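Local coordinates for cystathionine beta-lyase family protein, YNBB B.subtilis ortholog (Clostridium acetobutylicum, PDB 3HVY) that is probably a pyridoxal-phosphate-dependent carbon-sulfur lyase of the cystathionine beta-lyase type, its cofactor held on a lysine, and is putatively involved in aluminium resistance, at residues D[8-13]-D[19-24]; D[335-340]-D[346-351]; D[107-112]-D[131-136]; D[204-207]-D[212-215]. All coordinates share one frame; numbering follows the deposited sequence.

Interaction 1: residues D[8-13]-D[19-24]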
# COMPACT_ATOMS: atom_id res chain seq x y z
N ARG D 8 -18.30 -30.57 20.76
CA ARG D 8 -17.19 -30.96 21.64
C ARG D 8 -16.24 -29.76 21.90
O ARG D 8 -15.92 -29.43 23.03
CB ARG D 8 -16.46 -32.18 21.02
N SER D 9 -15.82 -29.09 20.83
CA SER D 9 -14.92 -27.94 20.94
C SER D 9 -15.55 -26.79 21.73
O SER D 9 -14.90 -26.15 22.58
CB SER D 9 -14.50 -27.47 19.55
OG SER D 9 -13.71 -26.31 19.64
N LEU D 10 -16.82 -26.54 21.47
CA LEU D 10 -17.49 -25.48 22.17
C LEU D 10 -17.58 -25.79 23.64
O LEU D 10 -17.34 -24.92 24.48
CB LEU D 10 -18.88 -25.25 21.57
CG LEU D 10 -18.92 -24.56 20.20
CD1 LEU D 10 -20.42 -24.46 19.74
CD2 LEU D 10 -18.26 -23.18 20.27
N MSE D 11 -17.93 -27.02 23.97
CA MSE D 11 -18.02 -27.38 25.38
C MSE D 11 -16.65 -27.43 26.06
O MSE D 11 -16.49 -26.90 27.18
CB MSE D 11 -18.74 -28.70 25.57
CG MSE D 11 -20.14 -28.66 25.04
SE MSE D 11 -21.17 -30.26 25.38
CE MSE D 11 -19.86 -31.85 24.70
N ASN D 12 -15.65 -27.99 25.38
CA ASN D 12 -14.30 -28.16 25.96
C ASN D 12 -13.47 -26.89 25.98
O ASN D 12 -12.89 -26.55 27.01
CB ASN D 12 -13.52 -29.25 25.22
CG ASN D 12 -14.09 -30.64 25.43
OD1 ASN D 12 -14.96 -30.86 26.29
ND2 ASN D 12 -13.59 -31.60 24.65
N LYS D 13 -13.39 -26.21 24.85
CA LYS D 13 -12.56 -25.03 24.74
C LYS D 13 -13.22 -23.79 25.30
O LYS D 13 -12.54 -22.97 25.91
CB LYS D 13 -12.11 -24.79 23.28
N ARG D 19 -27.36 -26.16 28.59
CA ARG D 19 -28.47 -25.25 28.67
C ARG D 19 -28.34 -24.22 27.55
O ARG D 19 -29.33 -23.90 26.88
CB ARG D 19 -28.56 -24.58 30.04
CG ARG D 19 -29.83 -23.73 30.28
N VAL D 20 -27.14 -23.68 27.37
CA VAL D 20 -26.93 -22.71 26.31
C VAL D 20 -27.13 -23.34 24.92
O VAL D 20 -27.74 -22.73 23.99
CB VAL D 20 -25.57 -22.00 26.45
CG1 VAL D 20 -25.28 -21.16 25.18
CG2 VAL D 20 -25.59 -21.08 27.67
N LEU D 21 -26.64 -24.56 24.75
CA LEU D 21 -26.87 -25.24 23.47
C LEU D 21 -28.35 -25.52 23.22
O LEU D 21 -28.82 -25.49 22.07
CB LEU D 21 -26.03 -26.52 23.37
CG LEU D 21 -24.51 -26.26 23.29
CD1 LEU D 21 -23.74 -27.54 23.49
CD2 LEU D 21 -24.12 -25.56 22.00
N GLU D 22 -29.12 -25.77 24.26
CA GLU D 22 -30.56 -25.96 24.04
C GLU D 22 -31.19 -24.62 23.60
O GLU D 22 -32.04 -24.61 22.75
CB GLU D 22 -31.27 -26.52 25.29
N LEU D 23 -30.79 -23.50 24.20
CA LEU D 23 -31.33 -22.20 23.81
C LEU D 23 -30.98 -21.88 22.35
O LEU D 23 -31.80 -21.34 21.59
CB LEU D 23 -30.80 -21.11 24.75
CG LEU D 23 -31.35 -21.18 26.17
CD1 LEU D 23 -30.72 -20.13 27.07
CD2 LEU D 23 -32.86 -21.06 26.15
N TYR D 24 -29.76 -22.24 21.98
CA TYR D 24 -29.25 -22.10 20.61
C TYR D 24 -30.13 -22.81 19.61
O TYR D 24 -30.52 -22.21 18.61
CB TYR D 24 -27.81 -22.64 20.53
CG TYR D 24 -27.28 -22.85 19.13
CD1 TYR D 24 -27.22 -21.79 18.23
CD2 TYR D 24 -26.86 -24.09 18.71
CE1 TYR D 24 -26.76 -21.98 16.94
CE2 TYR D 24 -26.36 -24.28 17.42
CZ TYR D 24 -26.30 -23.22 16.54
OH TYR D 24 -25.83 -23.44 15.25
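Leu21 reaches across from helix 18-55 and puts its two methyl groups against two consecutive residues of the short helix 4-14, Met11 and Leu10. CD1 of Leu21 does most of the touching: it lies 4.1 Å from CG of Met11, which is selenomethionine in this crystal, and 4.2 Å from the same residue's SE. With CG of Met11 beside the backbone N (chi1 -60°), CG and SE present their flank to CD1 of Leu21, and the two side chains cross at about a right angle. The other methyl of Leu21, CD2, faces CD1 of Leu10 at a looser 4.5 Å. Leu10 and Leu21 both start out toward the opposing helix, whereas Met11 is partly exposed. The packing is purely apolar and small, about 103 Å² in all, and the backbones stay well apart, with the CA atoms of Met11 and Leu21 9.3 Å from each other.

Leu10 has further neighbours: Ile16 in the connection between the helices, Leu416 of helix 411-422, and Leu47 of the second subunit, so the contact borders a subunit interface. At the start of the second helix, the side-chain OD1 of Asn17 accepts a hydrogen bond from Val20 N. The whole is a helix-helix packing of two consecutive helices, joined by a short connection and held through leucine and selenomethionine at the N-terminal end of the chain.

Interaction 2: residues D[335-340]-D[346-351]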
# COMPACT_ATOMS: atom_id res chain seq x y z
N GLN D 335 -28.19 -4.29 18.08
CA GLN D 335 -29.04 -5.04 18.97
C GLN D 335 -28.72 -4.60 20.37
O GLN D 335 -27.56 -4.63 20.76
CB GLN D 335 -28.75 -6.54 18.92
CG GLN D 335 -29.73 -7.38 19.75
CD GLN D 335 -31.18 -7.14 19.36
OE1 GLN D 335 -31.52 -7.24 18.19
NE2 GLN D 335 -32.05 -6.85 20.34
N ALA D 336 -29.76 -4.25 21.12
CA ALA D 336 -29.65 -3.85 22.54
C ALA D 336 -30.19 -4.97 23.45
O ALA D 336 -31.14 -5.67 23.08
CB ALA D 336 -30.39 -2.49 22.80
N ILE D 337 -29.58 -5.13 24.62
CA ILE D 337 -29.94 -6.16 25.57
C ILE D 337 -29.96 -5.47 26.96
O ILE D 337 -28.97 -4.87 27.35
CB ILE D 337 -28.89 -7.28 25.61
CG1 ILE D 337 -28.54 -7.82 24.20
CG2 ILE D 337 -29.33 -8.41 26.61
CD1 ILE D 337 -27.30 -8.73 24.18
N LYS D 338 -31.09 -5.52 27.67
CA LYS D 338 -31.18 -4.94 29.02
C LYS D 338 -30.75 -5.99 30.05
O LYS D 338 -31.51 -6.86 30.43
CB LYS D 338 -32.59 -4.44 29.28
CG LYS D 338 -32.77 -3.64 30.56
CD LYS D 338 -34.19 -3.12 30.74
CE LYS D 338 -34.57 -2.09 29.65
NZ LYS D 338 -35.87 -1.37 29.90
N PHE D 339 -29.50 -5.91 30.50
CA PHE D 339 -28.99 -6.91 31.44
C PHE D 339 -29.55 -6.72 32.85
O PHE D 339 -29.70 -7.70 33.58
CB PHE D 339 -27.45 -6.91 31.42
CG PHE D 339 -26.87 -7.42 30.14
CD1 PHE D 339 -26.74 -8.78 29.93
CD2 PHE D 339 -26.52 -6.56 29.13
CE1 PHE D 339 -26.23 -9.26 28.77
CE2 PHE D 339 -25.99 -7.02 27.96
CZ PHE D 339 -25.84 -8.38 27.78
N ASN D 340 -29.89 -5.48 33.22
CA ASN D 340 -30.45 -5.13 34.54
C ASN D 340 -29.48 -5.48 35.66
O ASN D 340 -29.91 -5.73 36.79
CB ASN D 340 -31.80 -5.80 34.81
CG ASN D 340 -32.96 -5.04 34.26
OD1 ASN D 340 -33.04 -3.81 34.37
ND2 ASN D 340 -33.91 -5.77 33.64
N ILE D 346 -21.01 -6.53 31.97
CA ILE D 346 -19.57 -6.48 31.78
C ILE D 346 -19.08 -7.84 31.34
O ILE D 346 -18.33 -7.94 30.37
CB ILE D 346 -18.85 -6.01 33.05
CG1 ILE D 346 -19.09 -4.48 33.20
CG2 ILE D 346 -17.37 -6.37 32.99
CD1 ILE D 346 -18.89 -3.97 34.63
N ASP D 347 -19.57 -8.86 32.01
CA ASP D 347 -19.22 -10.22 31.66
C ASP D 347 -19.57 -10.53 30.20
O ASP D 347 -18.83 -11.21 29.52
CB ASP D 347 -19.90 -11.22 32.59
CG ASP D 347 -19.25 -11.29 33.99
OD1 ASP D 347 -18.24 -10.58 34.24
OD2 ASP D 347 -19.75 -12.08 34.84
N PHE D 348 -20.72 -10.02 29.74
CA PHE D 348 -21.18 -10.32 28.39
C PHE D 348 -20.26 -9.66 27.35
O PHE D 348 -19.85 -10.31 26.35
CB PHE D 348 -22.62 -9.84 28.19
CG PHE D 348 -23.17 -10.14 26.81
CD1 PHE D 348 -23.81 -11.35 26.56
CD2 PHE D 348 -23.06 -9.20 25.78
CE1 PHE D 348 -24.32 -11.65 25.29
CE2 PHE D 348 -23.56 -9.49 24.50
CZ PHE D 348 -24.20 -10.71 24.27
N ILE D 349 -19.93 -8.39 27.61
CA ILE D 349 -19.06 -7.61 26.72
C ILE D 349 -17.66 -8.19 26.67
O ILE D 349 -17.11 -8.40 25.58
CB ILE D 349 -19.10 -6.11 27.05
CG1 ILE D 349 -20.53 -5.59 26.74
CG2 ILE D 349 -18.11 -5.33 26.21
CD1 ILE D 349 -20.68 -4.13 26.65
N LYS D 350 -17.13 -8.55 27.83
CA LYS D 350 -15.83 -9.22 27.88
C LYS D 350 -15.86 -10.56 27.11
O LYS D 350 -14.88 -10.94 26.45
CB LYS D 350 -15.39 -9.45 29.33
CG LYS D 350 -14.89 -8.21 30.05
CD LYS D 350 -14.61 -8.56 31.54
CE LYS D 350 -13.86 -7.48 32.33
NZ LYS D 350 -12.36 -7.72 32.49
N GLY D 351 -16.98 -11.25 27.17
CA GLY D 351 -17.11 -12.50 26.45
C GLY D 351 -17.06 -12.27 24.96
O GLY D 351 -16.47 -13.07 24.23
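Chi1 of Phe348 (-179°) sets its CG anti to the backbone N, while chi1 of Phe339 (-69°) sets CG beside the N; both residues start out toward the other segment, and the two side chains cross at about a right angle. The rings come together with centroids 5.0 Å apart and planes at 46°, an oblique pairing. CZ of Phe339 is the leading atom. It comes down over one face of the Phe348 ring, displaced toward the rim, and approaches CG of Phe348 to 3.3 Å, which is tight for two carbons. The neighbouring CE1 of Phe339 rests 3.7 Å from CB of Phe348.

Ile337, two residues earlier, adds a second apolar point with its CD1, 3.7 Å from CZ of Phe348 at the far end of that ring. Its other branch serves Phe339: CG2 of Ile337 covers one face of the Phe339 ring, again toward the rim.

This is a strand-to-helix connection in the smaller, C-terminal part of the fold. Strand 334-338 belongs to a five-stranded antiparallel sheet, and the chain turns directly from it into helix 342-354, which packs back on the residues just left behind. Met315 of helix 287-317 touches both phenylalanines, and Phe320 meets the Phe339 ring edge-to-face. On the strand, Gln335 NE2 donates to Ala336 O at 3.1 Å, and OE1 of Gln335 accepts from Arg330.

Interaction 3: residues D[107-112]-D[131-136]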
# COMPACT_ATOMS: atom_id res chain seq x y z
N ALA D 107 -19.12 17.28 8.03
CA ALA D 107 -18.83 17.99 6.80
C ALA D 107 -20.15 18.30 6.06
O ALA D 107 -20.30 19.36 5.44
CB ALA D 107 -17.89 17.15 5.92
N ALA D 108 -21.10 17.36 6.09
CA ALA D 108 -22.40 17.56 5.45
C ALA D 108 -23.15 18.72 6.13
O ALA D 108 -23.75 19.53 5.45
CB ALA D 108 -23.23 16.29 5.46
N LEU D 109 -23.03 18.83 7.46
CA LEU D 109 -23.66 19.91 8.19
C LEU D 109 -22.97 21.25 7.98
O LEU D 109 -23.60 22.20 7.53
CB LEU D 109 -23.76 19.56 9.67
CG LEU D 109 -24.59 18.29 9.99
CD1 LEU D 109 -24.37 17.84 11.46
CD2 LEU D 109 -26.05 18.55 9.63
N PHE D 110 -21.66 21.32 8.27
CA PHE D 110 -20.91 22.55 8.10
C PHE D 110 -21.08 23.10 6.71
O PHE D 110 -21.37 24.26 6.52
CB PHE D 110 -19.43 22.39 8.40
CG PHE D 110 -19.07 22.63 9.83
CD1 PHE D 110 -18.95 23.91 10.31
CD2 PHE D 110 -18.85 21.56 10.69
CE1 PHE D 110 -18.64 24.16 11.66
CE2 PHE D 110 -18.55 21.81 12.06
CZ PHE D 110 -18.44 23.12 12.52
N GLY D 111 -20.94 22.25 5.72
CA GLY D 111 -21.01 22.74 4.36
C GLY D 111 -22.31 23.40 3.95
O GLY D 111 -22.31 24.32 3.10
N ASN D 112 -23.39 22.97 4.57
CA ASN D 112 -24.73 23.41 4.20
C ASN D 112 -25.39 24.37 5.16
O ASN D 112 -26.59 24.60 5.11
CB ASN D 112 -25.58 22.16 3.90
CG ASN D 112 -25.21 21.52 2.55
OD1 ASN D 112 -25.51 22.11 1.54
ND2 ASN D 112 -24.51 20.34 2.54
N HIS D 131 -21.91 16.37 19.56
CA HIS D 131 -22.17 17.47 20.47
C HIS D 131 -21.22 18.61 20.28
O HIS D 131 -21.62 19.78 20.37
CB HIS D 131 -22.23 16.95 21.89
CG HIS D 131 -23.40 16.04 22.14
ND1 HIS D 131 -23.93 15.83 23.39
CD2 HIS D 131 -24.16 15.31 21.28
CE1 HIS D 131 -24.94 14.99 23.30
NE2 HIS D 131 -25.12 14.68 22.03
N ASP D 132 -19.97 18.30 19.97
CA ASP D 132 -18.98 19.37 19.69
C ASP D 132 -19.16 19.99 18.30
O ASP D 132 -18.87 21.19 18.14
CB ASP D 132 -17.55 18.87 19.87
CG ASP D 132 -17.12 18.79 21.36
OD1 ASP D 132 -17.70 19.49 22.23
OD2 ASP D 132 -16.16 18.07 21.66
N ILE D 133 -19.62 19.20 17.32
CA ILE D 133 -19.98 19.74 15.97
C ILE D 133 -21.04 20.85 16.11
O ILE D 133 -20.86 21.95 15.62
CB ILE D 133 -20.44 18.64 14.99
CG1 ILE D 133 -19.21 17.85 14.53
CG2 ILE D 133 -21.20 19.22 13.73
CD1 ILE D 133 -19.49 16.50 13.92
N ILE D 134 -22.08 20.57 16.87
CA ILE D 134 -23.17 21.52 17.15
C ILE D 134 -22.69 22.70 18.03
O ILE D 134 -23.00 23.86 17.77
CB ILE D 134 -24.36 20.78 17.80
CG1 ILE D 134 -24.95 19.80 16.78
CG2 ILE D 134 -25.37 21.79 18.34
CD1 ILE D 134 -25.64 18.58 17.31
N GLY D 135 -21.91 22.38 19.06
CA GLY D 135 -21.38 23.38 20.00
C GLY D 135 -22.24 23.43 21.24
O GLY D 135 -22.80 24.46 21.59
N MSE D 136 -22.35 22.31 21.92
CA MSE D 136 -23.25 22.23 23.04
C MSE D 136 -22.70 22.72 24.34
O MSE D 136 -23.45 23.05 25.22
CB MSE D 136 -23.86 20.84 23.12
CG MSE D 136 -25.04 20.78 22.19
SE MSE D 136 -25.73 19.08 22.22
CE MSE D 136 -26.64 18.96 20.57
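Two helices of the large domain, 101-111 and the short 131-134, touch here near their C-terminal ends, with Ile133 set against Leu109 and Phe110. A single methyl does the work on the second helix: CG2 of Ile133 lies 4.1 Å from CD1 of Leu109 and equally far from CE2 of Phe110. It reaches them because CG2 stands anti to the backbone N, the other branch being held beside that N (chi1 -75°). Leu109 crosses the isoleucine at about a right angle. Phe110 leaves its helix at a slant, but the far side of its ring swings in, so that CZ also comes within 4.1 Å of Ile133 O.

Leu145 touches both Phe110 and Ile133, and residues of the third subunit pack on the same pair: Pro274 on Phe110 and Val273 on Ile133. Arg270 makes a cation-pi contact with the Phe110 ring. The contact thus adjoins a subunit interface.

Both helices finish within these segments. Asn112 folds its side chain back, and ND2 donates to Ala108 O at 3.1 Å, in the carbonyl plane and on a lone pair. In the other helix His131 O accepts from both Gly135 N and Met136 N, which approach from opposite faces of its plane. Met136 N to His131 O, 3.1 Å, with Gly135 N facing Asp132 O and the positive-phi Gly135 (98°) at C-prime, make this a Schellman motif.

Interaction 4: residues D[204-207]-D[212-215]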
# COMPACT_ATOMS: atom_id res chain seq x y z
N LYS D 204 -42.53 13.38 4.24
CA LYS D 204 -43.81 13.72 3.62
C LYS D 204 -44.51 14.78 4.45
O LYS D 204 -45.08 15.72 3.91
CB LYS D 204 -44.65 12.44 3.46
CG LYS D 204 -45.79 12.53 2.52
CD LYS D 204 -46.38 11.16 2.14
CE LYS D 204 -47.76 11.42 1.43
NZ LYS D 204 -48.42 10.21 0.80
N SER D 205 -44.46 14.68 5.77
CA SER D 205 -45.03 15.73 6.61
C SER D 205 -44.29 17.04 6.50
O SER D 205 -44.91 18.10 6.51
CB SER D 205 -45.04 15.35 8.09
OG SER D 205 -45.96 14.31 8.32
N ILE D 206 -42.96 16.98 6.51
CA ILE D 206 -42.17 18.19 6.34
C ILE D 206 -42.55 18.86 5.01
O ILE D 206 -42.76 20.07 4.96
CB ILE D 206 -40.65 17.90 6.42
CG1 ILE D 206 -40.26 17.56 7.86
CG2 ILE D 206 -39.77 19.10 5.90
CD1 ILE D 206 -38.93 16.82 7.95
N ARG D 207 -42.68 18.06 3.95
CA ARG D 207 -42.95 18.62 2.65
C ARG D 207 -44.37 19.19 2.48
O ARG D 207 -44.63 19.85 1.49
CB ARG D 207 -42.64 17.62 1.55
CG ARG D 207 -41.18 17.21 1.49
CD ARG D 207 -40.23 18.40 1.55
NE ARG D 207 -38.83 18.02 1.35
CZ ARG D 207 -37.77 18.76 1.70
NH1 ARG D 207 -37.92 19.93 2.28
NH2 ARG D 207 -36.56 18.31 1.47
N ASN D 212 -38.22 23.41 0.65
CA ASN D 212 -36.84 23.87 0.49
C ASN D 212 -35.87 23.50 1.60
O ASN D 212 -34.66 23.41 1.36
CB ASN D 212 -36.84 25.38 0.30
CG ASN D 212 -37.57 25.79 -0.94
OD1 ASN D 212 -37.20 25.39 -2.03
ND2 ASN D 212 -38.65 26.53 -0.77
N VAL D 213 -36.38 23.32 2.82
CA VAL D 213 -35.50 22.95 3.95
C VAL D 213 -34.74 21.68 3.59
O VAL D 213 -35.30 20.75 3.03
CB VAL D 213 -36.32 22.82 5.28
CG1 VAL D 213 -37.40 21.69 5.15
CG2 VAL D 213 -35.41 22.58 6.45
N ILE D 214 -33.43 21.66 3.86
CA ILE D 214 -32.61 20.49 3.58
C ILE D 214 -32.91 19.37 4.57
O ILE D 214 -32.79 19.54 5.76
CB ILE D 214 -31.07 20.85 3.64
CG1 ILE D 214 -30.80 22.05 2.70
CG2 ILE D 214 -30.22 19.61 3.33
CD1 ILE D 214 -29.40 22.71 2.79
N VAL D 215 -33.29 18.22 4.08
CA VAL D 215 -33.45 17.07 4.96
C VAL D 215 -32.21 16.17 4.88
O VAL D 215 -31.92 15.54 3.84
CB VAL D 215 -34.73 16.31 4.65
CG1 VAL D 215 -34.74 14.98 5.43
CG2 VAL D 215 -35.94 17.19 4.93
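From helix 196-207 the chain passes through a short loop into strand 214-218, leaving the CA atoms of Arg207 and Asn212 8.3 Å apart and those of Ile206 and Val213 8.5 Å apart. Arg207 does most to close this loop. Its chain bends at chi2 (-47°), bringing the guanidinium end-on to the carbonyl of Val213, where two nitrogens grip one oxygen. NH1 donates to Val213 O at 2.8 Å, in the carbonyl plane and on a lone pair, with an N-H...O angle of 156°. NH2 gives a longer, more bent bond to the same Val213 O, 3.2 Å and 138°, arriving almost in line with the C=O. The oxygen lies close to the guanidinium plane for both.

CG2 of Val215 covers one face of that plane, 3.7 Å from NH2 of Arg207. Asp236 forms a salt bridge with NH2, and Asn210 O accepts from NH1, so the flat group is held at several points and its positive charge is probably partly balanced by the aspartate.

Beside the guanidinium, Ile206 supplies the apolar part. Its CG2 sits 3.6 Å from CG1 of Val213, a methyl placed between its backbone N and carbonyl carbon, and CD1 of Ile206 approaches CG2 of Val215 more loosely. Ile180 of strand 177-183 touches both Ile206 and Val213. Strand 177-183, helix 196-207 and strand 214-218 form a parallel beta-alpha-beta unit, whose returning turn this contact fastens, within the mixed seven-stranded sheet of the PLP-dependent transferase fold.

How the interactions relate
From the N terminus, interaction 1 closes the turn between the first two helices, toward one end of the chain's fold. Interaction 3 follows, closing a longer excursion that carries strand 118-121 between its two helices. Interaction 4 then joins a helix to the strand after it in the large sheet, and interaction 2, last along the chain, closes the strand-to-helix turn of the smaller sheet. All four are in series; none nests or crosses. Only 3 and 4 touch, where CB of Asn112 packs on CD1 of Ile214 at 4.0 Å. Interactions 1 and 2 lie on the same side of the chain's centre, with centres about 19 Å apart, while 1 and 4 lie on opposite sides, about 52 Å apart.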